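Long-range contacts in putative periplasmic protein (Bacteroides eggerthii, PDB 4HBR), which is of unknown function but belongs to a family of putative periplasmic proteins, probably with a fold like that of beta-lactamase inhibitor proteins: residues G39-V44 with D58-D63; Q84-V89 with P96-Q101; M109-L114 with Q124-N129. All coordinates share one frame; numbering follows the deposited sequence.

Interaction 1: G39-V44 with D58-D63; sequences GFDTRV and DWETLD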
ATOM      1  N   GLY A  39      -4.113 -14.613   0.548  1.00 59.38           N
ATOM      2  CA  GLY A  39      -3.264 -14.550   1.739  1.00 58.31           C
ATOM      3  C   GLY A  39      -2.658 -13.187   2.037  1.00 58.38           C
ATOM      4  O   GLY A  39      -1.927 -13.033   3.026  1.00 58.93           O
ATOM      5  N   PHE A  40      -2.956 -12.175   1.198  1.00 50.80           N
ATOM      6  CA  PHE A  40      -2.418 -10.831   1.407  1.00 49.13           C
ATOM      7  C   PHE A  40      -3.473  -9.840   1.800  1.00 50.55           C
ATOM      8  O   PHE A  40      -4.544  -9.838   1.197  1.00 51.34           O
ATOM      9  CB  PHE A  40      -1.728 -10.314   0.132  1.00 49.71           C
ATOM     10  CG  PHE A  40      -0.520 -11.089  -0.348  1.00 50.51           C
ATOM     11  CD1 PHE A  40       0.633 -11.167   0.429  1.00 51.83           C
ATOM     12  CD2 PHE A  40      -0.511 -11.689  -1.603  1.00 52.24           C
ATOM     13  CE1 PHE A  40       1.760 -11.860  -0.024  1.00 52.55           C
ATOM     14  CE2 PHE A  40       0.627 -12.368  -2.061  1.00 54.78           C
ATOM     15  CZ  PHE A  40       1.754 -12.449  -1.267  1.00 52.11           C
ATOM     16  N   ASP A  41      -3.158  -8.970   2.777  1.00 45.33           N
ATOM     17  CA  ASP A  41      -4.029  -7.854   3.165  1.00 45.77           C
ATOM     18  C   ASP A  41      -4.120  -6.914   1.984  1.00 48.17           C
ATOM     19  O   ASP A  41      -3.094  -6.542   1.418  1.00 46.40           O
ATOM     20  CB  ASP A  41      -3.526  -7.119   4.424  1.00 48.16           C
ATOM     21  CG  ASP A  41      -3.608  -7.950   5.686  1.00 68.51           C
ATOM     22  OD1 ASP A  41      -4.554  -8.760   5.807  1.00 71.41           O
ATOM     23  OD2 ASP A  41      -2.732  -7.787   6.560  1.00 80.30           O
ATOM     24  N   THR A  42      -5.344  -6.628   1.547  1.00 44.45           N
ATOM     25  CA  THR A  42      -5.639  -5.814   0.377  1.00 41.89           C
ATOM     26  C   THR A  42      -6.560  -4.668   0.743  1.00 44.14           C
ATOM     27  O   THR A  42      -7.504  -4.851   1.500  1.00 45.81           O
ATOM     28  CB  THR A  42      -6.272  -6.714  -0.722  1.00 48.14           C
ATOM     29  OG1 THR A  42      -5.424  -7.839  -0.949  1.00 48.25           O
ATOM     30  CG2 THR A  42      -6.526  -5.973  -2.040  1.00 42.43           C
ATOM     31  N   ARG A  43      -6.289  -3.492   0.192  1.00 40.42           N
ATOM     32  CA  ARG A  43      -7.095  -2.290   0.370  1.00 40.18           C
ATOM     33  C   ARG A  43      -7.367  -1.696  -1.000  1.00 44.02           C
ATOM     34  O   ARG A  43      -6.481  -1.715  -1.853  1.00 43.90           O
ATOM     35  CB  ARG A  43      -6.414  -1.280   1.296  1.00 38.94           C
ATOM     36  CG  ARG A  43      -6.285  -1.765   2.734  1.00 41.18           C
ATOM     37  CD  ARG A  43      -5.400  -0.846   3.576  1.00 40.06           C
ATOM     38  NE  ARG A  43      -4.027  -0.739   3.051  1.00 47.34           N
ATOM     39  CZ  ARG A  43      -3.066  -1.658   3.179  1.00 51.44           C
ATOM     40  NH1 ARG A  43      -3.312  -2.811   3.789  1.00 46.48           N
ATOM     41  NH2 ARG A  43      -1.859  -1.434   2.680  1.00 35.35           N
ATOM     42  N   VAL A  44      -8.612  -1.247  -1.244  1.00 40.54           N
ATOM     43  CA  VAL A  44      -9.031  -0.650  -2.524  1.00 39.15           C
ATOM     44  C   VAL A  44      -9.765   0.651  -2.215  1.00 43.43           C
ATOM     45  O   VAL A  44     -10.705   0.637  -1.426  1.00 43.17           O
ATOM     46  CB  VAL A  44      -9.888  -1.618  -3.423  1.00 41.86           C
ATOM     47  CG1 VAL A  44     -10.127  -1.023  -4.817  1.00 41.56           C
ATOM     48  CG2 VAL A  44      -9.224  -2.975  -3.557  1.00 40.33           C
ATOM     49  N   ASP A  58      -0.390  -5.916   0.672  1.00 40.52           N
ATOM     50  CA  ASP A  58       0.695  -6.018   1.639  1.00 40.70           C
ATOM     51  C   ASP A  58       1.405  -7.329   1.443  1.00 45.66           C
ATOM     52  O   ASP A  58       0.985  -8.356   1.955  1.00 47.30           O
ATOM     53  CB  ASP A  58       0.227  -5.851   3.094  1.00 43.47           C
ATOM     54  CG  ASP A  58      -0.182  -4.444   3.479  1.00 55.07           C
ATOM     55  OD1 ASP A  58       0.161  -3.494   2.731  1.00 55.84           O
ATOM     56  OD2 ASP A  58      -0.818  -4.288   4.541  1.00 61.66           O
ATOM     57  N   TRP A  59       2.470  -7.287   0.661  1.00 41.88           N
ATOM     58  CA  TRP A  59       3.358  -8.403   0.368  1.00 41.49           C
ATOM     59  C   TRP A  59       4.127  -8.786   1.630  1.00 47.37           C
ATOM     60  O   TRP A  59       4.478  -9.949   1.789  1.00 49.28           O
ATOM     61  CB  TRP A  59       4.335  -7.966  -0.731  1.00 38.91           C
ATOM     62  CG  TRP A  59       3.823  -8.045  -2.139  1.00 38.39           C
ATOM     63  CD1 TRP A  59       2.848  -8.880  -2.614  1.00 41.25           C
ATOM     64  CD2 TRP A  59       4.432  -7.438  -3.297  1.00 37.03           C
ATOM     65  NE1 TRP A  59       2.764  -8.776  -3.988  1.00 39.48           N
ATOM     66  CE2 TRP A  59       3.728  -7.905  -4.435  1.00 39.55           C
ATOM     67  CE3 TRP A  59       5.478  -6.504  -3.476  1.00 37.33           C
ATOM     68  CZ2 TRP A  59       4.041  -7.492  -5.731  1.00 37.93           C
ATOM     69  CZ3 TRP A  59       5.785  -6.082  -4.762  1.00 38.40           C
ATOM     70  CH2 TRP A  59       5.092  -6.594  -5.876  1.00 39.05           C
ATOM     71  N   GLU A  60       4.412  -7.780   2.512  1.00 43.69           N
ATOM     72  CA  GLU A  60       5.075  -7.854   3.822  1.00 45.03           C
ATOM     73  C   GLU A  60       6.585  -8.141   3.767  1.00 48.42           C
ATOM     74  O   GLU A  60       7.326  -7.576   4.575  1.00 48.48           O
ATOM     75  CB  GLU A  60       4.394  -8.901   4.733  1.00 48.16           C
ATOM     76  CG  GLU A  60       2.996  -8.483   5.164  1.00 63.40           C
ATOM     77  CD  GLU A  60       2.211  -9.440   6.041  1.00 89.59           C
ATOM     78  OE1 GLU A  60       2.711 -10.549   6.345  1.00 86.30           O
ATOM     79  OE2 GLU A  60       1.073  -9.073   6.415  1.00 88.71           O
ATOM     80  N   THR A  61       7.030  -9.024   2.863  1.00 43.34           N
ATOM     81  CA  THR A  61       8.429  -9.435   2.749  1.00 43.07           C
ATOM     82  C   THR A  61       9.034  -9.029   1.397  1.00 45.24           C
ATOM     83  O   THR A  61       8.320  -8.925   0.406  1.00 43.69           O
ATOM     84  CB  THR A  61       8.535 -10.959   2.996  1.00 50.04           C
ATOM     85  OG1 THR A  61       7.618 -11.658   2.140  1.00 53.30           O
ATOM     86  CG2 THR A  61       8.255 -11.327   4.461  1.00 40.63           C
ATOM     87  N   LEU A  62      10.355  -8.826   1.362  1.00 42.92           N
ATOM     88  CA  LEU A  62      11.111  -8.430   0.171  1.00 42.09           C
ATOM     89  C   LEU A  62      11.223  -9.516  -0.888  1.00 47.10           C
ATOM     90  O   LEU A  62      11.630  -9.223  -2.017  1.00 48.22           O
ATOM     91  CB  LEU A  62      12.526  -7.972   0.558  1.00 42.83           C
ATOM     92  CG  LEU A  62      12.638  -6.704   1.409  1.00 46.38           C
ATOM     93  CD1 LEU A  62      14.045  -6.552   1.926  1.00 48.03           C
ATOM     94  CD2 LEU A  62      12.234  -5.497   0.640  1.00 44.76           C
ATOM     95  N   ASP A  63      10.880 -10.756  -0.558  1.00 45.23           N
ATOM     96  CA  ASP A  63      10.941 -11.846  -1.542  1.00 45.20           C
ATOM     97  C   ASP A  63       9.809 -11.719  -2.609  1.00 45.91           C
ATOM     98  O   ASP A  63       9.797 -12.471  -3.577  1.00 45.88           O
ATOM     99  CB  ASP A  63      10.944 -13.243  -0.871  1.00 49.29           C
ATOM    100  CG  ASP A  63       9.770 -13.628   0.017  1.00 65.24           C
ATOM    101  OD1 ASP A  63       8.787 -12.868   0.061  1.00 65.32           O
ATOM    102  OD2 ASP A  63       9.832 -14.721   0.654  1.00 75.65           O
TER
HETATM  103  O   HOH W   1      -0.621  -9.276   3.899  1.00 48.41           O
HETATM  104  O   HOH W   2      -0.522  -5.940   6.611  1.00 51.13           O
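R43 and D58 form the charged centre of a surface contact in an antiparallel hairpin of consecutive strands, at the end remote from the connecting turn, where the beginning of strand 40-46 meets the end of strand 52-58 and the loop that follows it. The salt bridge is end-on and two-pronged: R43 NH2 lies 2.9 Å from D58 OD1, and R43 NH1 lies 3.0 Å from D58 OD2. Both oxygens lie near the guanidinium plane, yet the carboxylate is turned 44° against it, and OD2 is approached from above its own plane. A bend in the arginine chain (chi3 -60°) brings the guanidinium to this acid. Alongside, D58 N gives a nearly straight hydrogen bond to D41 O (2.9 Å).

The loop side adds an aromatic pair. W59 turns the edge of its five-membered ring to one face of F40 in a T-shaped stack, with centroids 5.2 Å apart and planes at 67°. The closest side-chain approach of the pair is W59 CD1 to F40 CZ, 4.0 Å.

Three acids also gather here, with D41 OD2 only 4.0 Å from E60 OE2. A water donates to both D41 OD2 and D58 OD2; a second links D41 N to D58 O and donates weakly to E60 OE2. With R43, these waters would be expected to soften the repulsion.

Within strand 52-58, Q56 OE1 takes a second bond from R43 NH2. On strand 82-90, T87 bonds D58 OD1 and W88 stacks on W59, while the D41 and T42 side chains touch strand 30-37.

Interaction 2: Q84-V89 with P96-Q101; sequences QNVTWV and PIVAIQ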
ATOM      1  N   GLN A  84       9.402  -3.829   8.113  1.00 49.66           N
ATOM      2  CA  GLN A  84       8.117  -3.871   8.826  1.00 50.30           C
ATOM      3  C   GLN A  84       6.952  -4.162   7.890  1.00 51.99           C
ATOM      4  O   GLN A  84       5.963  -4.737   8.319  1.00 53.76           O
ATOM      5  CB  GLN A  84       7.846  -2.545   9.552  1.00 52.44           C
ATOM      6  CG  GLN A  84       9.040  -1.971  10.331  1.00 83.16           C
ATOM      7  CD  GLN A  84       9.131  -2.487  11.742  1.00107.08           C
ATOM      8  OE1 GLN A  84       8.220  -2.314  12.560  1.00107.11           O
ATOM      9  NE2 GLN A  84      10.263  -3.071  12.077  1.00 95.34           N
ATOM     10  N   ASN A  85       7.035  -3.712   6.643  1.00 45.59           N
ATOM     11  CA  ASN A  85       5.984  -3.903   5.650  1.00 43.53           C
ATOM     12  C   ASN A  85       6.509  -3.643   4.245  1.00 43.66           C
ATOM     13  O   ASN A  85       7.472  -2.902   4.056  1.00 43.07           O
ATOM     14  CB  ASN A  85       4.783  -2.971   5.930  1.00 46.26           C
ATOM     15  CG  ASN A  85       3.457  -3.477   5.382  1.00 62.97           C
ATOM     16  OD1 ASN A  85       3.347  -4.595   4.856  1.00 49.33           O
ATOM     17  ND2 ASN A  85       2.422  -2.654   5.490  1.00 55.27           N
ATOM     18  N   VAL A  86       5.875  -4.285   3.266  1.00 38.44           N
ATOM     19  CA  VAL A  86       6.161  -4.172   1.839  1.00 36.06           C
ATOM     20  C   VAL A  86       4.813  -4.135   1.153  1.00 40.27           C
ATOM     21  O   VAL A  86       4.033  -5.078   1.284  1.00 43.21           O
ATOM     22  CB  VAL A  86       7.083  -5.292   1.280  1.00 39.01           C
ATOM     23  CG1 VAL A  86       7.263  -5.120  -0.227  1.00 38.36           C
ATOM     24  CG2 VAL A  86       8.434  -5.322   1.976  1.00 38.69           C
ATOM     25  N   THR A  87       4.528  -3.055   0.442  1.00 34.48           N
ATOM     26  CA  THR A  87       3.239  -2.856  -0.216  1.00 33.66           C
ATOM     27  C   THR A  87       3.395  -2.625  -1.721  1.00 37.97           C
ATOM     28  O   THR A  87       4.221  -1.816  -2.143  1.00 37.85           O
ATOM     29  CB  THR A  87       2.503  -1.671   0.444  1.00 37.47           C
ATOM     30  OG1 THR A  87       2.458  -1.867   1.861  1.00 43.35           O
ATOM     31  CG2 THR A  87       1.086  -1.477  -0.090  1.00 32.03           C
ATOM     32  N   TRP A  88       2.571  -3.309  -2.520  1.00 35.24           N
ATOM     33  CA  TRP A  88       2.509  -3.098  -3.968  1.00 33.53           C
ATOM     34  C   TRP A  88       1.315  -2.198  -4.183  1.00 37.45           C
ATOM     35  O   TRP A  88       0.193  -2.546  -3.803  1.00 37.53           O
ATOM     36  CB  TRP A  88       2.402  -4.425  -4.679  1.00 31.30           C
ATOM     37  CG  TRP A  88       2.265  -4.410  -6.171  1.00 31.65           C
ATOM     38  CD1 TRP A  88       1.264  -5.001  -6.876  1.00 34.96           C
ATOM     39  CD2 TRP A  88       3.284  -4.063  -7.137  1.00 30.99           C
ATOM     40  NE1 TRP A  88       1.561  -4.999  -8.221  1.00 34.72           N
ATOM     41  CE2 TRP A  88       2.803  -4.452  -8.409  1.00 34.16           C
ATOM     42  CE3 TRP A  88       4.543  -3.419  -7.057  1.00 31.69           C
ATOM     43  CZ2 TRP A  88       3.568  -4.320  -9.577  1.00 32.25           C
ATOM     44  CZ3 TRP A  88       5.285  -3.253  -8.225  1.00 32.33           C
ATOM     45  CH2 TRP A  88       4.810  -3.725  -9.458  1.00 33.05           C
ATOM     46  N   VAL A  89       1.587  -0.988  -4.665  1.00 33.82           N
ATOM     47  CA  VAL A  89       0.593   0.065  -4.832  1.00 33.86           C
ATOM     48  C   VAL A  89       0.275   0.187  -6.290  1.00 39.78           C
ATOM     49  O   VAL A  89       1.184   0.385  -7.101  1.00 41.10           O
ATOM     50  CB  VAL A  89       1.046   1.425  -4.218  1.00 36.00           C
ATOM     51  CG1 VAL A  89      -0.088   2.449  -4.267  1.00 36.26           C
ATOM     52  CG2 VAL A  89       1.554   1.257  -2.784  1.00 34.90           C
ATOM     53  N   PRO A  96       2.797   1.178 -11.186  1.00 36.20           N
ATOM     54  CA  PRO A  96       2.774   0.711  -9.787  1.00 34.48           C
ATOM     55  C   PRO A  96       4.001   1.177  -8.989  1.00 38.78           C
ATOM     56  O   PRO A  96       5.040   1.582  -9.550  1.00 36.48           O
ATOM     57  CB  PRO A  96       2.740  -0.822  -9.920  1.00 35.24           C
ATOM     58  CG  PRO A  96       3.304  -1.111 -11.242  1.00 40.14           C
ATOM     59  CD  PRO A  96       3.039   0.060 -12.129  1.00 36.78           C
ATOM     60  N   ILE A  97       3.852   1.165  -7.654  1.00 36.33           N
ATOM     61  CA  ILE A  97       4.898   1.609  -6.726  1.00 35.65           C
ATOM     62  C   ILE A  97       5.153   0.504  -5.676  1.00 39.14           C
ATOM     63  O   ILE A  97       4.215  -0.146  -5.224  1.00 37.36           O
ATOM     64  CB  ILE A  97       4.469   2.963  -6.051  1.00 37.66           C
ATOM     65  CG1 ILE A  97       4.358   4.109  -7.090  1.00 37.69           C
ATOM     66  CG2 ILE A  97       5.368   3.358  -4.847  1.00 36.05           C
ATOM     67  CD1 ILE A  97       3.823   5.439  -6.503  1.00 37.09           C
ATOM     68  N   VAL A  98       6.416   0.320  -5.280  1.00 34.89           N
ATOM     69  CA  VAL A  98       6.742  -0.562  -4.165  1.00 33.08           C
ATOM     70  C   VAL A  98       7.010   0.357  -2.943  1.00 36.01           C
ATOM     71  O   VAL A  98       7.932   1.159  -3.006  1.00 36.20           O
ATOM     72  CB  VAL A  98       7.925  -1.545  -4.412  1.00 35.45           C
ATOM     73  CG1 VAL A  98       8.065  -2.508  -3.227  1.00 35.37           C
ATOM     74  CG2 VAL A  98       7.779  -2.313  -5.731  1.00 34.59           C
ATOM     75  N   ALA A  99       6.208   0.256  -1.870  1.00 32.16           N
ATOM     76  CA  ALA A  99       6.423   1.025  -0.630  1.00 32.54           C
ATOM     77  C   ALA A  99       7.014   0.078   0.427  1.00 39.85           C
ATOM     78  O   ALA A  99       6.412  -0.967   0.717  1.00 40.51           O
ATOM     79  CB  ALA A  99       5.115   1.640  -0.137  1.00 32.09           C
ATOM     80  N   ILE A 100       8.211   0.400   0.936  1.00 35.18           N
ATOM     81  CA  ILE A 100       8.895  -0.405   1.952  1.00 35.34           C
ATOM     82  C   ILE A 100       8.988   0.410   3.235  1.00 40.76           C
ATOM     83  O   ILE A 100       9.445   1.556   3.205  1.00 39.60           O
ATOM     84  CB  ILE A 100      10.300  -0.910   1.467  1.00 38.42           C
ATOM     85  CG1 ILE A 100      10.168  -1.796   0.188  1.00 36.78           C
ATOM     86  CG2 ILE A 100      11.039  -1.693   2.596  1.00 40.98           C
ATOM     87  CD1 ILE A 100      11.442  -2.103  -0.518  1.00 38.59           C
ATOM     88  N   GLN A 101       8.534  -0.175   4.361  1.00 37.97           N
ATOM     89  CA  GLN A 101       8.616   0.431   5.689  1.00 37.33           C
ATOM     90  C   GLN A 101       9.689  -0.319   6.441  1.00 43.95           C
ATOM     91  O   GLN A 101       9.628  -1.547   6.565  1.00 45.24           O
ATOM     92  CB  GLN A 101       7.272   0.415   6.418  1.00 38.66           C
ATOM     93  CG  GLN A 101       6.166   1.214   5.708  1.00 41.85           C
ATOM     94  CD  GLN A 101       4.852   1.162   6.440  1.00 59.89           C
ATOM     95  OE1 GLN A 101       4.598   0.304   7.272  1.00 64.82           O
ATOM     96  NE2 GLN A 101       3.983   2.088   6.144  1.00 69.76           N
TER
HETATM   97  O   HOH W   3       4.713  -0.899   3.122  1.00 39.37           O
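A classic beta bulge, Q84 and N85 against the single Q101, marks the antiparallel hairpin of strands 82-90 and 97-104. The geometry makes the case: Q101 O accepts a hydrogen bond from Q84 N at 2.8 Å and a weak one from N85 N at 3.4 Å. Beyond the bulge the register is regular, with T87-A99 and V89-I97 as hydrogen-bonded pairs and V86-I100 and W88-V98 as non-hydrogen-bonded pairs.

At the turn end, P96 lies over one face of W88. Its CB stands 3.7 Å from the centroid of the six-membered ring and 17° off the normal, a CH-pi contact, while V98 CG2 meets the same indole at its edge, 3.7 Å from W88 CZ3. CG anti to the backbone N (chi1 177°) gives P96 a ring face and V98 an edge. V86 and I100 continue the apolar face, where helix 67-75 packs on V98 and I100 through V69.

The other face is more polar. Q101 extends beside N85, its OE1 3.5 Å from N85 CB with the amide planes 71° apart, but its NE2 bonds outward to Q112 on the next strand. T87 OG1 likewise bonds D58 on the strand at its other side. One water bridges the hairpin, donating to T87 OG1 at 2.8 Å and to A99 O at 2.9 Å, so A99 O receives both this water and T87 N.

Interaction 3: M109-L114 with Q124-N129; sequences MKYQIL and QQNITN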
HETATM    1  N   MSE A 109      14.356   5.121  14.823  1.00 56.42           N
HETATM    2  CA  MSE A 109      13.714   5.785  13.685  1.00 55.15           C
HETATM    3  C   MSE A 109      13.064   4.772  12.745  1.00 55.59           C
HETATM    4  O   MSE A 109      13.619   3.695  12.527  1.00 54.91           O
HETATM    5  CB  MSE A 109      14.730   6.610  12.871  1.00 58.49           C
HETATM    6  CG  MSE A 109      15.494   7.667  13.663  1.00 70.21           C
HETATM    7 SE   MSE A 109      14.435   9.273  14.038  0.75 81.40          SE
HETATM    8  CE  MSE A 109      15.100   9.680  15.875  1.00 81.13           C
ATOM      9  N   LYS A 110      11.910   5.136  12.158  1.00 49.42           N
ATOM     10  CA  LYS A 110      11.196   4.325  11.181  1.00 46.40           C
ATOM     11  C   LYS A 110      11.125   5.107   9.871  1.00 49.37           C
ATOM     12  O   LYS A 110      10.878   6.318   9.876  1.00 48.90           O
ATOM     13  CB  LYS A 110       9.802   3.904  11.687  1.00 48.26           C
ATOM     14  CG  LYS A 110       9.199   2.769  10.865  1.00 59.19           C
ATOM     15  CD  LYS A 110       8.031   2.048  11.532  1.00 71.57           C
ATOM     16  CE  LYS A 110       7.289   1.210  10.500  1.00 76.78           C
ATOM     17  NZ  LYS A 110       6.398   0.187  11.107  1.00 83.75           N
ATOM     18  N   TYR A 111      11.374   4.415   8.748  1.00 44.74           N
ATOM     19  CA  TYR A 111      11.394   5.049   7.432  1.00 42.67           C
ATOM     20  C   TYR A 111      10.467   4.360   6.459  1.00 44.14           C
ATOM     21  O   TYR A 111      10.184   3.175   6.595  1.00 42.24           O
ATOM     22  CB  TYR A 111      12.824   5.064   6.860  1.00 43.55           C
ATOM     23  CG  TYR A 111      13.802   5.841   7.719  1.00 47.49           C
ATOM     24  CD1 TYR A 111      14.505   5.216   8.747  1.00 50.48           C
ATOM     25  CD2 TYR A 111      14.038   7.199   7.493  1.00 49.02           C
ATOM     26  CE1 TYR A 111      15.412   5.920   9.536  1.00 53.89           C
ATOM     27  CE2 TYR A 111      14.941   7.918   8.281  1.00 51.39           C
ATOM     28  CZ  TYR A 111      15.615   7.276   9.315  1.00 63.37           C
ATOM     29  OH  TYR A 111      16.511   7.959  10.106  1.00 69.06           O
ATOM     30  N   GLN A 112      10.012   5.112   5.460  1.00 40.23           N
ATOM     31  CA  GLN A 112       9.184   4.637   4.362  1.00 38.74           C
ATOM     32  C   GLN A 112       9.837   5.078   3.054  1.00 43.38           C
ATOM     33  O   GLN A 112      10.102   6.278   2.860  1.00 43.64           O
ATOM     34  CB  GLN A 112       7.750   5.162   4.476  1.00 39.60           C
ATOM     35  CG  GLN A 112       6.828   4.656   3.373  1.00 36.11           C
ATOM     36  CD  GLN A 112       5.412   5.003   3.677  1.00 53.23           C
ATOM     37  OE1 GLN A 112       4.774   4.350   4.513  1.00 48.89           O
ATOM     38  NE2 GLN A 112       4.896   6.044   3.025  1.00 39.12           N
ATOM     39  N   ILE A 113      10.172   4.107   2.203  1.00 39.14           N
ATOM     40  CA  ILE A 113      10.806   4.390   0.921  1.00 38.12           C
ATOM     41  C   ILE A 113       9.867   3.925  -0.162  1.00 40.70           C
ATOM     42  O   ILE A 113       9.400   2.768  -0.133  1.00 39.69           O
ATOM     43  CB  ILE A 113      12.235   3.774   0.774  1.00 42.02           C
ATOM     44  CG1 ILE A 113      13.111   4.003   2.029  1.00 44.04           C
ATOM     45  CG2 ILE A 113      12.950   4.329  -0.450  1.00 40.96           C
ATOM     46  CD1 ILE A 113      13.344   2.780   2.749  1.00 53.51           C
ATOM     47  N   LEU A 114       9.577   4.835  -1.116  1.00 35.62           N
ATOM     48  CA  LEU A 114       8.742   4.543  -2.300  1.00 32.55           C
ATOM     49  C   LEU A 114       9.641   4.346  -3.502  1.00 35.80           C
ATOM     50  O   LEU A 114      10.471   5.198  -3.807  1.00 35.81           O
ATOM     51  CB  LEU A 114       7.717   5.658  -2.569  1.00 31.35           C
ATOM     52  CG  LEU A 114       6.846   6.132  -1.406  1.00 34.74           C
ATOM     53  CD1 LEU A 114       5.854   7.184  -1.908  1.00 35.14           C
ATOM     54  CD2 LEU A 114       6.068   4.956  -0.757  1.00 30.75           C
ATOM     55  N   GLN A 124      11.841   9.184   0.223  1.00 40.77           N
ATOM     56  CA  GLN A 124      12.403   8.655   1.458  1.00 41.71           C
ATOM     57  C   GLN A 124      11.791   9.501   2.553  1.00 47.83           C
ATOM     58  O   GLN A 124      12.064  10.699   2.605  1.00 48.43           O
ATOM     59  CB  GLN A 124      13.920   8.804   1.407  1.00 44.28           C
ATOM     60  CG  GLN A 124      14.697   7.883   2.291  1.00 61.30           C
ATOM     61  CD  GLN A 124      16.070   7.705   1.680  1.00 73.53           C
ATOM     62  OE1 GLN A 124      16.240   7.202   0.542  1.00 70.03           O
ATOM     63  NE2 GLN A 124      17.080   8.083   2.436  1.00 49.12           N
ATOM     64  N   GLN A 125      10.854   8.930   3.325  1.00 44.78           N
ATOM     65  CA  GLN A 125      10.088   9.618   4.378  1.00 43.65           C
ATOM     66  C   GLN A 125      10.491   9.078   5.748  1.00 47.55           C
ATOM     67  O   GLN A 125      10.636   7.877   5.918  1.00 49.46           O
ATOM     68  CB  GLN A 125       8.583   9.341   4.131  1.00 43.56           C
ATOM     69  CG  GLN A 125       7.513  10.395   4.427  1.00 54.89           C
ATOM     70  CD  GLN A 125       6.149   9.948   3.863  1.00 87.83           C
ATOM     71  OE1 GLN A 125       5.984   9.600   2.666  1.00 75.42           O
ATOM     72  NE2 GLN A 125       5.130  10.013   4.706  1.00 87.06           N
ATOM     73  N   ASN A 126      10.629   9.949   6.724  1.00 45.48           N
ATOM     74  CA  ASN A 126      10.843   9.562   8.108  1.00 45.32           C
ATOM     75  C   ASN A 126       9.439   9.481   8.697  1.00 47.24           C
ATOM     76  O   ASN A 126       8.751  10.503   8.790  1.00 46.85           O
ATOM     77  CB  ASN A 126      11.753  10.545   8.837  1.00 43.91           C
ATOM     78  CG  ASN A 126      12.131  10.147  10.244  1.00 62.01           C
ATOM     79  OD1 ASN A 126      11.325   9.634  11.009  1.00 57.73           O
ATOM     80  ND2 ASN A 126      13.357  10.419  10.640  1.00 56.73           N
ATOM     81  N   ILE A 127       8.979   8.254   8.982  1.00 42.02           N
ATOM     82  CA  ILE A 127       7.626   7.997   9.473  1.00 40.52           C
ATOM     83  C   ILE A 127       7.618   7.667  10.973  1.00 44.89           C
ATOM     84  O   ILE A 127       6.616   7.146  11.465  1.00 43.34           O
ATOM     85  CB  ILE A 127       6.901   6.914   8.629  1.00 41.88           C
ATOM     86  CG1 ILE A 127       7.633   5.542   8.681  1.00 40.76           C
ATOM     87  CG2 ILE A 127       6.697   7.415   7.190  1.00 40.40           C
ATOM     88  CD1 ILE A 127       6.755   4.347   8.328  1.00 37.47           C
ATOM     89  N   THR A 128       8.696   8.031  11.706  1.00 44.70           N
ATOM     90  CA  THR A 128       8.758   7.842  13.158  1.00 47.78           C
ATOM     91  C   THR A 128       7.627   8.664  13.761  1.00 56.19           C
ATOM     92  O   THR A 128       7.546   9.868  13.473  1.00 56.64           O
ATOM     93  CB  THR A 128      10.142   8.268  13.739  1.00 53.10           C
ATOM     94  OG1 THR A 128      11.199   7.770  12.925  1.00 55.42           O
ATOM     95  CG2 THR A 128      10.340   7.818  15.182  1.00 48.67           C
ATOM     96  N   ASN A 129       6.733   8.011  14.548  1.00 54.96           N
ATOM     97  CA  ASN A 129       5.591   8.643  15.243  1.00 56.33           C
ATOM     98  C   ASN A 129       4.531   9.209  14.263  1.00 60.06           C
ATOM     99  O   ASN A 129       3.775  10.105  14.640  1.00 60.46           O
ATOM    100  CB  ASN A 129       6.053   9.774  16.214  1.00 54.06           C
ATOM    101  CG  ASN A 129       7.210   9.452  17.131  1.00 74.47           C
ATOM    102  OD1 ASN A 129       8.199  10.195  17.210  1.00 72.60           O
ATOM    103  ND2 ASN A 129       7.090   8.394  17.893  1.00 67.49           N
TER
HETATM  104  O   HOH W   4       7.111   7.514   1.775  1.00 55.30           O
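K110 N donates to the side chain of T128, 2.8 Å to OG1, so a hydroxyl takes over from backbone carbonyls where the hairpin of strands 109-115 and 121-126 comes apart. T128 has OG1 anti to its carbonyl carbon (chi1 -45°), which turns the hydroxyl to this strand. The same OG1 donates to N126 OD1 at 2.7 Å, and N126 OD1 also accepts from T128 N at 3.2 Å, making an Asx turn that starts at N126, the last bridged residue of its strand.

I127 lies between these two residues. Its chi1 of 62° sets CG1 between the backbone N and the carbonyl carbon, a crowded position; CD1 reaches the extended K110 chain, and CG2 lies 3.7 Å from Q112 CB. I127 N meanwhile bonds K110 O at 2.9 Å, by a rather bent bond.

On the opposite face, N126 ND2 approaches Y111 CE2 to 3.8 Å, with ring and amide planes 51° apart, and SE of M109, present as selenomethionine, lies 3.7 Å from N126 ND2.

Further back, Q112 and Q125 form the hydrogen-bonded pair and extend side by side. A water accepts from Q112 NE2, while Q112 OE1 is held by T133 OG1. The chemistry implies a largely polar finish to the strand: T128 OG1 both accepts and donates, relaying hydrogen bonding from K110 N to the twice-gripped amide oxygen of N126.

From the N terminus, interaction 1 comes first and closes the hairpin of strands 40-46 and 52-58; interaction 2 then closes the hairpin turn after strand 82-90, and interaction 3 the turn after strand 109-115. They follow in series, neither nesting nor crossing. All lie on one antiparallel sheet whose spatial order follows the chain. Interactions 1 and 2 touch directly, through E60 N to V86 O as well as side chains, which joins the loop leading to helix 67-75 onto strand 82-90. Interactions 2 and 3 share the 97-104/109-115 interface, where I113 N meets I100 O at 2.8 Å. Interactions 1 and 3 stay apart, their centres about 18 Å distant.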